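Local coordinates for protein multicopper oxidase (PDB 3GDC) that probably oxidises phenolic substrates at a copper centre and passes the electrons to dioxygen at a copper cluster, as laccases do, at residues 36-41 with 77-82; 57-62 with 144-149. One frame throughout, in Å; residues are numbered along the deposited sequence.

Contact 1. Residues 36-41 with 77-82; sequences EWDIVA and RIHFTN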
ATOM      1  N   GLU A  36     -17.542  22.239 -20.968  1.00 18.49           N
ATOM      2  CA  GLU A  36     -16.296  22.496 -21.709  1.00 18.48           C
ATOM      3  C   GLU A  36     -15.273  23.334 -20.957  1.00 17.99           C
ATOM      4  O   GLU A  36     -15.616  24.249 -20.213  1.00 17.72           O
ATOM      5  CB  GLU A  36     -16.584  23.175 -23.051  1.00 20.11           C
ATOM      6  CG  GLU A  36     -17.681  22.510 -23.845  1.00 22.07           C
ATOM      7  CD  GLU A  36     -17.977  23.246 -25.118  1.00 25.85           C
ATOM      8  OE1 GLU A  36     -17.085  23.290 -25.989  1.00 27.08           O
ATOM      9  OE2 GLU A  36     -19.104  23.775 -25.243  1.00 28.24           O
ATOM     10  N   TRP A  37     -13.999  23.036 -21.190  1.00 17.69           N
ATOM     11  CA  TRP A  37     -12.926  23.805 -20.582  1.00 17.53           C
ATOM     12  C   TRP A  37     -11.858  24.097 -21.611  1.00 17.46           C
ATOM     13  O   TRP A  37     -11.649  23.308 -22.535  1.00 17.79           O
ATOM     14  CB  TRP A  37     -12.257  23.013 -19.460  1.00 17.11           C
ATOM     15  CG  TRP A  37     -13.105  22.634 -18.295  1.00 16.73           C
ATOM     16  CD1 TRP A  37     -13.242  23.322 -17.132  1.00 16.11           C
ATOM     17  CD2 TRP A  37     -13.886  21.437 -18.151  1.00 15.93           C
ATOM     18  NE1 TRP A  37     -14.072  22.642 -16.276  1.00 15.46           N
ATOM     19  CE2 TRP A  37     -14.479  21.481 -16.873  1.00 16.09           C
ATOM     20  CE3 TRP A  37     -14.149  20.339 -18.982  1.00 15.22           C
ATOM     21  CZ2 TRP A  37     -15.317  20.468 -16.398  1.00 17.51           C
ATOM     22  CZ3 TRP A  37     -14.981  19.326 -18.512  1.00 16.57           C
ATOM     23  CH2 TRP A  37     -15.550  19.397 -17.226  1.00 16.82           C
ATOM     24  N   ASP A  38     -11.161  25.213 -21.429  1.00 18.09           N
ATOM     25  CA  ASP A  38      -9.940  25.484 -22.181  1.00 18.75           C
ATOM     26  C   ASP A  38      -8.750  25.272 -21.261  1.00 18.99           C
ATOM     27  O   ASP A  38      -8.673  25.885 -20.188  1.00 19.61           O
ATOM     28  CB  ASP A  38      -9.906  26.928 -22.686  1.00 19.31           C
ATOM     29  CG  ASP A  38     -11.116  27.284 -23.506  1.00 22.62           C
ATOM     30  OD1 ASP A  38     -11.533  26.451 -24.328  1.00 24.68           O
ATOM     31  OD2 ASP A  38     -11.648  28.398 -23.318  1.00 27.60           O
ATOM     32  N   ILE A  39      -7.829  24.413 -21.682  1.00 18.41           N
ATOM     33  CA  ILE A  39      -6.643  24.096 -20.890  1.00 18.49           C
ATOM     34  C   ILE A  39      -5.431  24.340 -21.780  1.00 18.17           C
ATOM     35  O   ILE A  39      -5.376  23.859 -22.923  1.00 17.83           O
ATOM     36  CB  ILE A  39      -6.686  22.625 -20.370  1.00 18.18           C
ATOM     37  CG1 ILE A  39      -7.864  22.429 -19.392  1.00 18.75           C
ATOM     38  CG2 ILE A  39      -5.352  22.228 -19.722  1.00 19.21           C
ATOM     39  CD1 ILE A  39      -7.926  21.058 -18.684  1.00 20.55           C
ATOM     40  N   VAL A  40      -4.459  25.083 -21.257  1.00 18.20           N
ATOM     41  CA  VAL A  40      -3.247  25.410 -22.006  1.00 18.49           C
ATOM     42  C   VAL A  40      -2.016  24.935 -21.238  1.00 18.79           C
ATOM     43  O   VAL A  40      -1.884  25.234 -20.046  1.00 19.06           O
ATOM     44  CB  VAL A  40      -3.127  26.938 -22.254  1.00 18.34           C
ATOM     45  CG1 VAL A  40      -1.870  27.257 -23.066  1.00 18.90           C
ATOM     46  CG2 VAL A  40      -4.374  27.494 -22.969  1.00 20.06           C
ATOM     47  N   ALA A  41      -1.123  24.191 -21.899  1.00 18.81           N
ATOM     48  CA  ALA A  41       0.159  23.839 -21.280  1.00 18.82           C
ATOM     49  C   ALA A  41       1.127  25.012 -21.434  1.00 19.35           C
ATOM     50  O   ALA A  41       1.343  25.522 -22.536  1.00 19.16           O
ATOM     51  CB  ALA A  41       0.740  22.541 -21.863  1.00 18.64           C
ATOM     52  N   ARG A  77     -15.848  18.245 -23.072  1.00 18.04           N
ATOM     53  CA  ARG A  77     -14.886  18.689 -24.075  1.00 18.62           C
ATOM     54  C   ARG A  77     -13.781  19.476 -23.388  1.00 18.51           C
ATOM     55  O   ARG A  77     -14.044  20.485 -22.717  1.00 18.61           O
ATOM     56  CB  ARG A  77     -15.553  19.569 -25.139  1.00 19.78           C
ATOM     57  CG  ARG A  77     -16.525  18.827 -26.033  1.00 21.80           C
ATOM     58  CD  ARG A  77     -17.052  19.741 -27.127  1.00 26.52           C
ATOM     59  NE  ARG A  77     -18.144  19.098 -27.851  1.00 31.25           N
ATOM     60  CZ  ARG A  77     -19.014  19.737 -28.627  1.00 32.69           C
ATOM     61  NH1 ARG A  77     -18.938  21.055 -28.786  1.00 34.11           N
ATOM     62  NH2 ARG A  77     -19.969  19.054 -29.238  1.00 34.41           N
ATOM     63  N   ILE A  78     -12.548  19.005 -23.548  1.00 18.10           N
ATOM     64  CA  ILE A  78     -11.385  19.735 -23.063  1.00 18.17           C
ATOM     65  C   ILE A  78     -10.592  20.224 -24.252  1.00 17.24           C
ATOM     66  O   ILE A  78     -10.012  19.423 -24.980  1.00 17.78           O
ATOM     67  CB  ILE A  78     -10.491  18.851 -22.166  1.00 17.99           C
ATOM     68  CG1 ILE A  78     -11.275  18.361 -20.937  1.00 20.04           C
ATOM     69  CG2 ILE A  78      -9.210  19.586 -21.794  1.00 19.95           C
ATOM     70  CD1 ILE A  78     -11.481  19.391 -19.899  1.00 24.42           C
ATOM     71  N   HIS A  79     -10.587  21.539 -24.444  1.00 17.58           N
ATOM     72  CA  HIS A  79      -9.892  22.174 -25.564  1.00 18.01           C
ATOM     73  C   HIS A  79      -8.475  22.474 -25.129  1.00 17.84           C
ATOM     74  O   HIS A  79      -8.217  23.469 -24.441  1.00 18.59           O
ATOM     75  CB  HIS A  79     -10.607  23.469 -25.972  1.00 18.67           C
ATOM     76  CG  HIS A  79     -12.065  23.280 -26.247  1.00 19.22           C
ATOM     77  ND1 HIS A  79     -12.529  22.709 -27.412  1.00 23.01           N
ATOM     78  CD2 HIS A  79     -13.160  23.559 -25.500  1.00 21.34           C
ATOM     79  CE1 HIS A  79     -13.850  22.642 -27.372  1.00 22.56           C
ATOM     80  NE2 HIS A  79     -14.257  23.149 -26.221  1.00 22.58           N
ATOM     81  N   PHE A  80      -7.571  21.586 -25.516  1.00 17.89           N
ATOM     82  CA  PHE A  80      -6.173  21.641 -25.117  1.00 17.79           C
ATOM     83  C   PHE A  80      -5.347  22.395 -26.146  1.00 18.41           C
ATOM     84  O   PHE A  80      -5.446  22.121 -27.343  1.00 18.40           O
ATOM     85  CB  PHE A  80      -5.628  20.215 -24.956  1.00 17.55           C
ATOM     86  CG  PHE A  80      -4.180  20.155 -24.542  1.00 17.84           C
ATOM     87  CD1 PHE A  80      -3.724  20.865 -23.431  1.00 17.62           C
ATOM     88  CD2 PHE A  80      -3.277  19.366 -25.252  1.00 17.06           C
ATOM     89  CE1 PHE A  80      -2.381  20.792 -23.033  1.00 16.44           C
ATOM     90  CE2 PHE A  80      -1.939  19.285 -24.867  1.00 18.40           C
ATOM     91  CZ  PHE A  80      -1.488  20.002 -23.756  1.00 17.18           C
ATOM     92  N   THR A  81      -4.554  23.356 -25.681  1.00 18.58           N
ATOM     93  CA  THR A  81      -3.548  24.012 -26.519  1.00 19.25           C
ATOM     94  C   THR A  81      -2.186  23.867 -25.853  1.00 19.52           C
ATOM     95  O   THR A  81      -2.055  24.075 -24.640  1.00 19.34           O
ATOM     96  CB  THR A  81      -3.860  25.508 -26.755  1.00 19.96           C
ATOM     97  OG1 THR A  81      -5.110  25.635 -27.436  1.00 21.47           O
ATOM     98  CG2 THR A  81      -2.767  26.186 -27.607  1.00 20.74           C
ATOM     99  N   ASN A  82      -1.185  23.492 -26.642  1.00 19.44           N
ATOM    100  CA  ASN A  82       0.174  23.373 -26.134  1.00 19.76           C
ATOM    101  C   ASN A  82       0.932  24.656 -26.432  1.00 20.42           C
ATOM    102  O   ASN A  82       1.313  24.907 -27.576  1.00 20.96           O
ATOM    103  CB  ASN A  82       0.904  22.153 -26.728  1.00 19.42           C
ATOM    104  CG  ASN A  82       2.290  21.960 -26.128  1.00 19.12           C
ATOM    105  OD1 ASN A  82       2.702  22.722 -25.248  1.00 19.31           O
ATOM    106  ND2 ASN A  82       3.014  20.949 -26.598  1.00 19.48           N
TER
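Glu36 and His79 make the side-chain hydrogen bond of this parallel strand pair. His79 NE2 gives its hydrogen to Glu36 OE1 at 2.8 Å. OE1 lies in the imidazole plane, at its edge, while the carboxylate is turned 55° against the ring; OE1 is met on its anti side. The His79 CG lies beside the backbone N (chi1 -53°). His79 ND1 bonds to Thr118 OG1 on strand 116-122, so both ring nitrogens are engaged. An alanine in place of His79 would probably leave the Glu36 carboxylate and the Thr118 hydroxyl without this shared partner and free to turn.

Arg77 runs beside Glu36, with NH1 4.0 Å from OE1, beyond a salt bridge. Asp38 OD1 rests 3.5 Å from His79 CD2, while Asp38 OD2 forms a salt bridge with Arg24.

The backbones join through five hydrogen bonds in parallel register. They include Trp37 N to Arg77 O at 3.0 Å and His79 N to Trp37 O at 2.8 Å. Phe80 CA adds a CA-H...O contact to Ile39 O.

The other face of the sheet is largely apolar. Ile78 CG2 meets Ile39 CD1 at 3.7 Å, and both side chains also touch Leu68. Ala41 CB sits at the edge of the Phe80 ring, 3.8 Å from CE1. The Trp37 indole lies on this face too, its NE1 bonded to Asp21 O. This face belongs to the cupredoxin-type sandwich interior, and the side chain of Ala41 is about 7 Å from a bound copper ion.

The two faces therefore differ in chemistry. Polar groups on the Glu36 and His79 face tie strands 20-27, 33-49, 75-82 and 116-122 together. The His79 N-H bonded to OE1 and the nearby Arg77 guanidinium would be expected to favour an ionised Glu36.

Contact 2. Residues 57-62 with 144-149; sequences WSYNGR and KGLYGG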
ATOM      1  N   TRP A  57       6.232  22.843 -15.858  1.00 17.31           N
ATOM      2  CA  TRP A  57       5.356  22.690 -17.000  1.00 17.07           C
ATOM      3  C   TRP A  57       3.972  22.570 -16.376  1.00 16.78           C
ATOM      4  O   TRP A  57       3.713  21.634 -15.607  1.00 16.09           O
ATOM      5  CB  TRP A  57       5.683  21.408 -17.755  1.00 17.64           C
ATOM      6  CG  TRP A  57       7.008  21.397 -18.460  1.00 17.72           C
ATOM      7  CD1 TRP A  57       7.779  22.476 -18.802  1.00 19.63           C
ATOM      8  CD2 TRP A  57       7.705  20.241 -18.934  1.00 19.30           C
ATOM      9  NE1 TRP A  57       8.923  22.057 -19.451  1.00 20.30           N
ATOM     10  CE2 TRP A  57       8.901  20.691 -19.545  1.00 18.97           C
ATOM     11  CE3 TRP A  57       7.444  18.864 -18.887  1.00 17.61           C
ATOM     12  CZ2 TRP A  57       9.835  19.809 -20.111  1.00 19.66           C
ATOM     13  CZ3 TRP A  57       8.364  17.989 -19.456  1.00 19.11           C
ATOM     14  CH2 TRP A  57       9.550  18.465 -20.051  1.00 19.66           C
ATOM     15  N   SER A  58       3.093  23.509 -16.684  1.00 16.33           N
ATOM     16  CA  SER A  58       1.825  23.592 -15.974  1.00 16.58           C
ATOM     17  C   SER A  58       0.642  23.749 -16.911  1.00 16.57           C
ATOM     18  O   SER A  58       0.752  24.371 -17.965  1.00 18.05           O
ATOM     19  CB  SER A  58       1.837  24.770 -14.997  1.00 16.69           C
ATOM     20  OG  SER A  58       1.920  25.998 -15.690  1.00 18.34           O
ATOM     21  N   TYR A  59      -0.489  23.196 -16.500  1.00 16.58           N
ATOM     22  CA  TYR A  59      -1.757  23.465 -17.159  1.00 16.36           C
ATOM     23  C   TYR A  59      -2.360  24.741 -16.571  1.00 16.28           C
ATOM     24  O   TYR A  59      -2.630  24.802 -15.360  1.00 16.51           O
ATOM     25  CB  TYR A  59      -2.722  22.306 -16.939  1.00 16.04           C
ATOM     26  CG  TYR A  59      -2.327  20.978 -17.537  1.00 15.38           C
ATOM     27  CD1 TYR A  59      -2.187  20.814 -18.925  1.00 13.72           C
ATOM     28  CD2 TYR A  59      -2.161  19.856 -16.720  1.00 14.92           C
ATOM     29  CE1 TYR A  59      -1.847  19.581 -19.470  1.00 13.91           C
ATOM     30  CE2 TYR A  59      -1.838  18.601 -17.270  1.00 13.84           C
ATOM     31  CZ  TYR A  59      -1.678  18.479 -18.646  1.00 14.28           C
ATOM     32  OH  TYR A  59      -1.365  17.247 -19.188  1.00 15.39           O
ATOM     33  N   ASN A  60      -2.569  25.747 -17.425  1.00 16.72           N
ATOM     34  CA  ASN A  60      -3.156  27.039 -17.030  1.00 17.28           C
ATOM     35  C   ASN A  60      -2.357  27.782 -15.952  1.00 17.22           C
ATOM     36  O   ASN A  60      -2.928  28.538 -15.149  1.00 17.53           O
ATOM     37  CB  ASN A  60      -4.626  26.874 -16.595  1.00 17.76           C
ATOM     38  CG  ASN A  60      -5.565  26.627 -17.769  1.00 19.22           C
ATOM     39  OD1 ASN A  60      -5.141  26.584 -18.925  1.00 22.48           O
ATOM     40  ND2 ASN A  60      -6.847  26.457 -17.471  1.00 20.97           N
ATOM     41  N   GLY A  61      -1.044  27.563 -15.942  1.00 17.22           N
ATOM     42  CA  GLY A  61      -0.128  28.337 -15.093  1.00 17.53           C
ATOM     43  C   GLY A  61      -0.248  28.083 -13.605  1.00 17.41           C
ATOM     44  O   GLY A  61       0.104  28.946 -12.794  1.00 17.79           O
ATOM     45  N   ARG A  62      -0.754  26.908 -13.241  1.00 17.13           N
ATOM     46  CA  ARG A  62      -0.841  26.510 -11.834  1.00 16.42           C
ATOM     47  C   ARG A  62      -0.476  25.037 -11.689  1.00 16.28           C
ATOM     48  O   ARG A  62      -0.716  24.229 -12.601  1.00 15.40           O
ATOM     49  CB  ARG A  62      -2.254  26.753 -11.283  1.00 17.34           C
ATOM     50  CG  ARG A  62      -3.353  26.096 -12.105  1.00 18.26           C
ATOM     51  CD  ARG A  62      -4.215  25.201 -11.206  1.00 24.31           C
ATOM     52  NE  ARG A  62      -5.356  25.911 -10.727  1.00 24.36           N
ATOM     53  CZ  ARG A  62      -6.331  25.422  -9.971  1.00 21.53           C
ATOM     54  NH1 ARG A  62      -6.346  24.160  -9.529  1.00 18.93           N
ATOM     55  NH2 ARG A  62      -7.293  26.246  -9.639  1.00 19.74           N
ATOM     56  N   LYS A 144       7.171  17.585 -13.636  1.00 16.33           N
ATOM     57  CA  LYS A 144       7.324  19.020 -13.876  1.00 16.54           C
ATOM     58  C   LYS A 144       6.054  19.834 -13.638  1.00 15.37           C
ATOM     59  O   LYS A 144       6.101  21.059 -13.609  1.00 15.64           O
ATOM     60  CB  LYS A 144       7.930  19.310 -15.258  1.00 17.45           C
ATOM     61  CG  LYS A 144       9.361  18.792 -15.427  1.00 20.20           C
ATOM     62  CD  LYS A 144      10.401  19.860 -15.187  1.00 25.83           C
ATOM     63  CE  LYS A 144      10.548  20.771 -16.390  1.00 25.91           C
ATOM     64  NZ  LYS A 144      11.582  21.819 -16.145  1.00 28.88           N
ATOM     65  N   GLY A 145       4.917  19.164 -13.452  1.00 14.55           N
ATOM     66  CA  GLY A 145       3.731  19.841 -12.969  1.00 13.89           C
ATOM     67  C   GLY A 145       2.446  19.565 -13.728  1.00 13.00           C
ATOM     68  O   GLY A 145       1.391  20.077 -13.350  1.00 13.17           O
ATOM     69  N   LEU A 146       2.531  18.754 -14.784  1.00 13.00           N
ATOM     70  CA  LEU A 146       1.373  18.515 -15.661  1.00 12.32           C
ATOM     71  C   LEU A 146       0.406  17.460 -15.110  1.00 11.91           C
ATOM     72  O   LEU A 146       0.403  16.302 -15.538  1.00 11.13           O
ATOM     73  CB  LEU A 146       1.818  18.179 -17.097  1.00 12.96           C
ATOM     74  CG  LEU A 146       2.546  19.308 -17.827  1.00 12.76           C
ATOM     75  CD1 LEU A 146       3.126  18.777 -19.131  1.00 14.96           C
ATOM     76  CD2 LEU A 146       1.647  20.523 -18.093  1.00 15.30           C
ATOM     77  N   TYR A 147      -0.418  17.880 -14.153  1.00 11.79           N
ATOM     78  CA  TYR A 147      -1.453  17.017 -13.578  1.00 12.43           C
ATOM     79  C   TYR A 147      -2.523  17.851 -12.906  1.00 12.74           C
ATOM     80  O   TYR A 147      -2.284  19.005 -12.532  1.00 13.39           O
ATOM     81  CB  TYR A 147      -0.854  16.041 -12.556  1.00 12.61           C
ATOM     82  CG  TYR A 147       0.163  16.711 -11.638  1.00 13.84           C
ATOM     83  CD1 TYR A 147      -0.249  17.557 -10.608  1.00 14.01           C
ATOM     84  CD2 TYR A 147       1.534  16.510 -11.821  1.00 13.88           C
ATOM     85  CE1 TYR A 147       0.690  18.182  -9.751  1.00 12.75           C
ATOM     86  CE2 TYR A 147       2.472  17.131 -10.982  1.00 13.48           C
ATOM     87  CZ  TYR A 147       2.026  17.966  -9.952  1.00 13.28           C
ATOM     88  OH  TYR A 147       2.934  18.601  -9.121  1.00 15.03           O
ATOM     89  N   GLY A 148      -3.708  17.272 -12.746  1.00 12.61           N
ATOM     90  CA  GLY A 148      -4.775  17.934 -11.989  1.00 12.44           C
ATOM     91  C   GLY A 148      -5.840  16.926 -11.653  1.00 12.86           C
ATOM     92  O   GLY A 148      -5.789  15.770 -12.116  1.00 12.90           O
ATOM     93  N   GLY A 149      -6.797  17.354 -10.839  1.00 12.85           N
ATOM     94  CA  GLY A 149      -7.891  16.515 -10.408  1.00 13.02           C
ATOM     95  C   GLY A 149      -9.040  16.555 -11.406  1.00 13.53           C
ATOM     96  O   GLY A 149      -9.228  17.548 -12.124  1.00 13.15           O
TER
HETATM   97  O   HOH W   1      -0.582  21.781 -13.985  1.00 16.03           O
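Lys144 CE lies over one face of the Trp57 indole, 3.7 Å from the centroid of the five-membered ring. This is the type 1 copper region of a cupredoxin domain. The lysine chain bends at chi2 and chi3, and NZ also stands over that face, a cation-pi contact in which NZ is 4.6 Å from the centroid of the Trp57 five-membered ring. NZ is further held by Lys55 O. The indole also meets the rings of His86, His88 and His141, the last two of which bind copper with Cys133. Leu146 CD2 sits over the centre of the Tyr59 ring, 3.7 Å from its centroid. Leu146 and Tyr59 cross at about a right angle, and Leu146 CB packs on Tyr59 CE2. Tyr59 OH bonds to Thr89 O.

The Leu146 side chain comes within about 3 Å of a bound copper ion. It follows the ligand His141 by five residues, consistent with the axial position, where many blue copper proteins have methionine. Its CG is anti to its carbonyl carbon (chi1 -65°) and lies 3.8 Å from Trp57 CB. Leu146 is also the centre of an inverse gamma turn, closed by Tyr147 N to Gly145 O.

One direct backbone hydrogen bond joins the segments, Trp57 N to Lys144 O at 2.9 Å. Its donor stands well above the carbonyl plane, 51° out of it. Gly145 follows helix 138-143 with positive phi, and a CB here would strike Trp57 O. A water bridges the segments: it accepts from Tyr59 N at 2.9 Å and donates to Arg62 O and to Gly145 O, the latter at 2.7 Å.

Overall arrangement
The centres of contacts 1 and 2 lie about 12 Å apart, on the same side of the chain's centre. Their segments alternate along the chain: 36-41, 57-62, 77-82, then 144-149. Strands 33-49 and 52-59 are consecutive and antiparallel neighbours in one mixed sheet, so 36-41 is flanked by 77-82 and by the end of strand 52-59. The contacts touch there: Val40 O and Asn60 N are 2.8 Å apart, a probable hydrogen bond, and Ile39 CG2 packs on Tyr59 CD1. Contact 1 thus forms part of the sheet itself. Contact 2 brings the end of strand 52-59 against the turn leading into strand 147-153 of the same sheet, beside the copper ligands His88, Cys133 and His141.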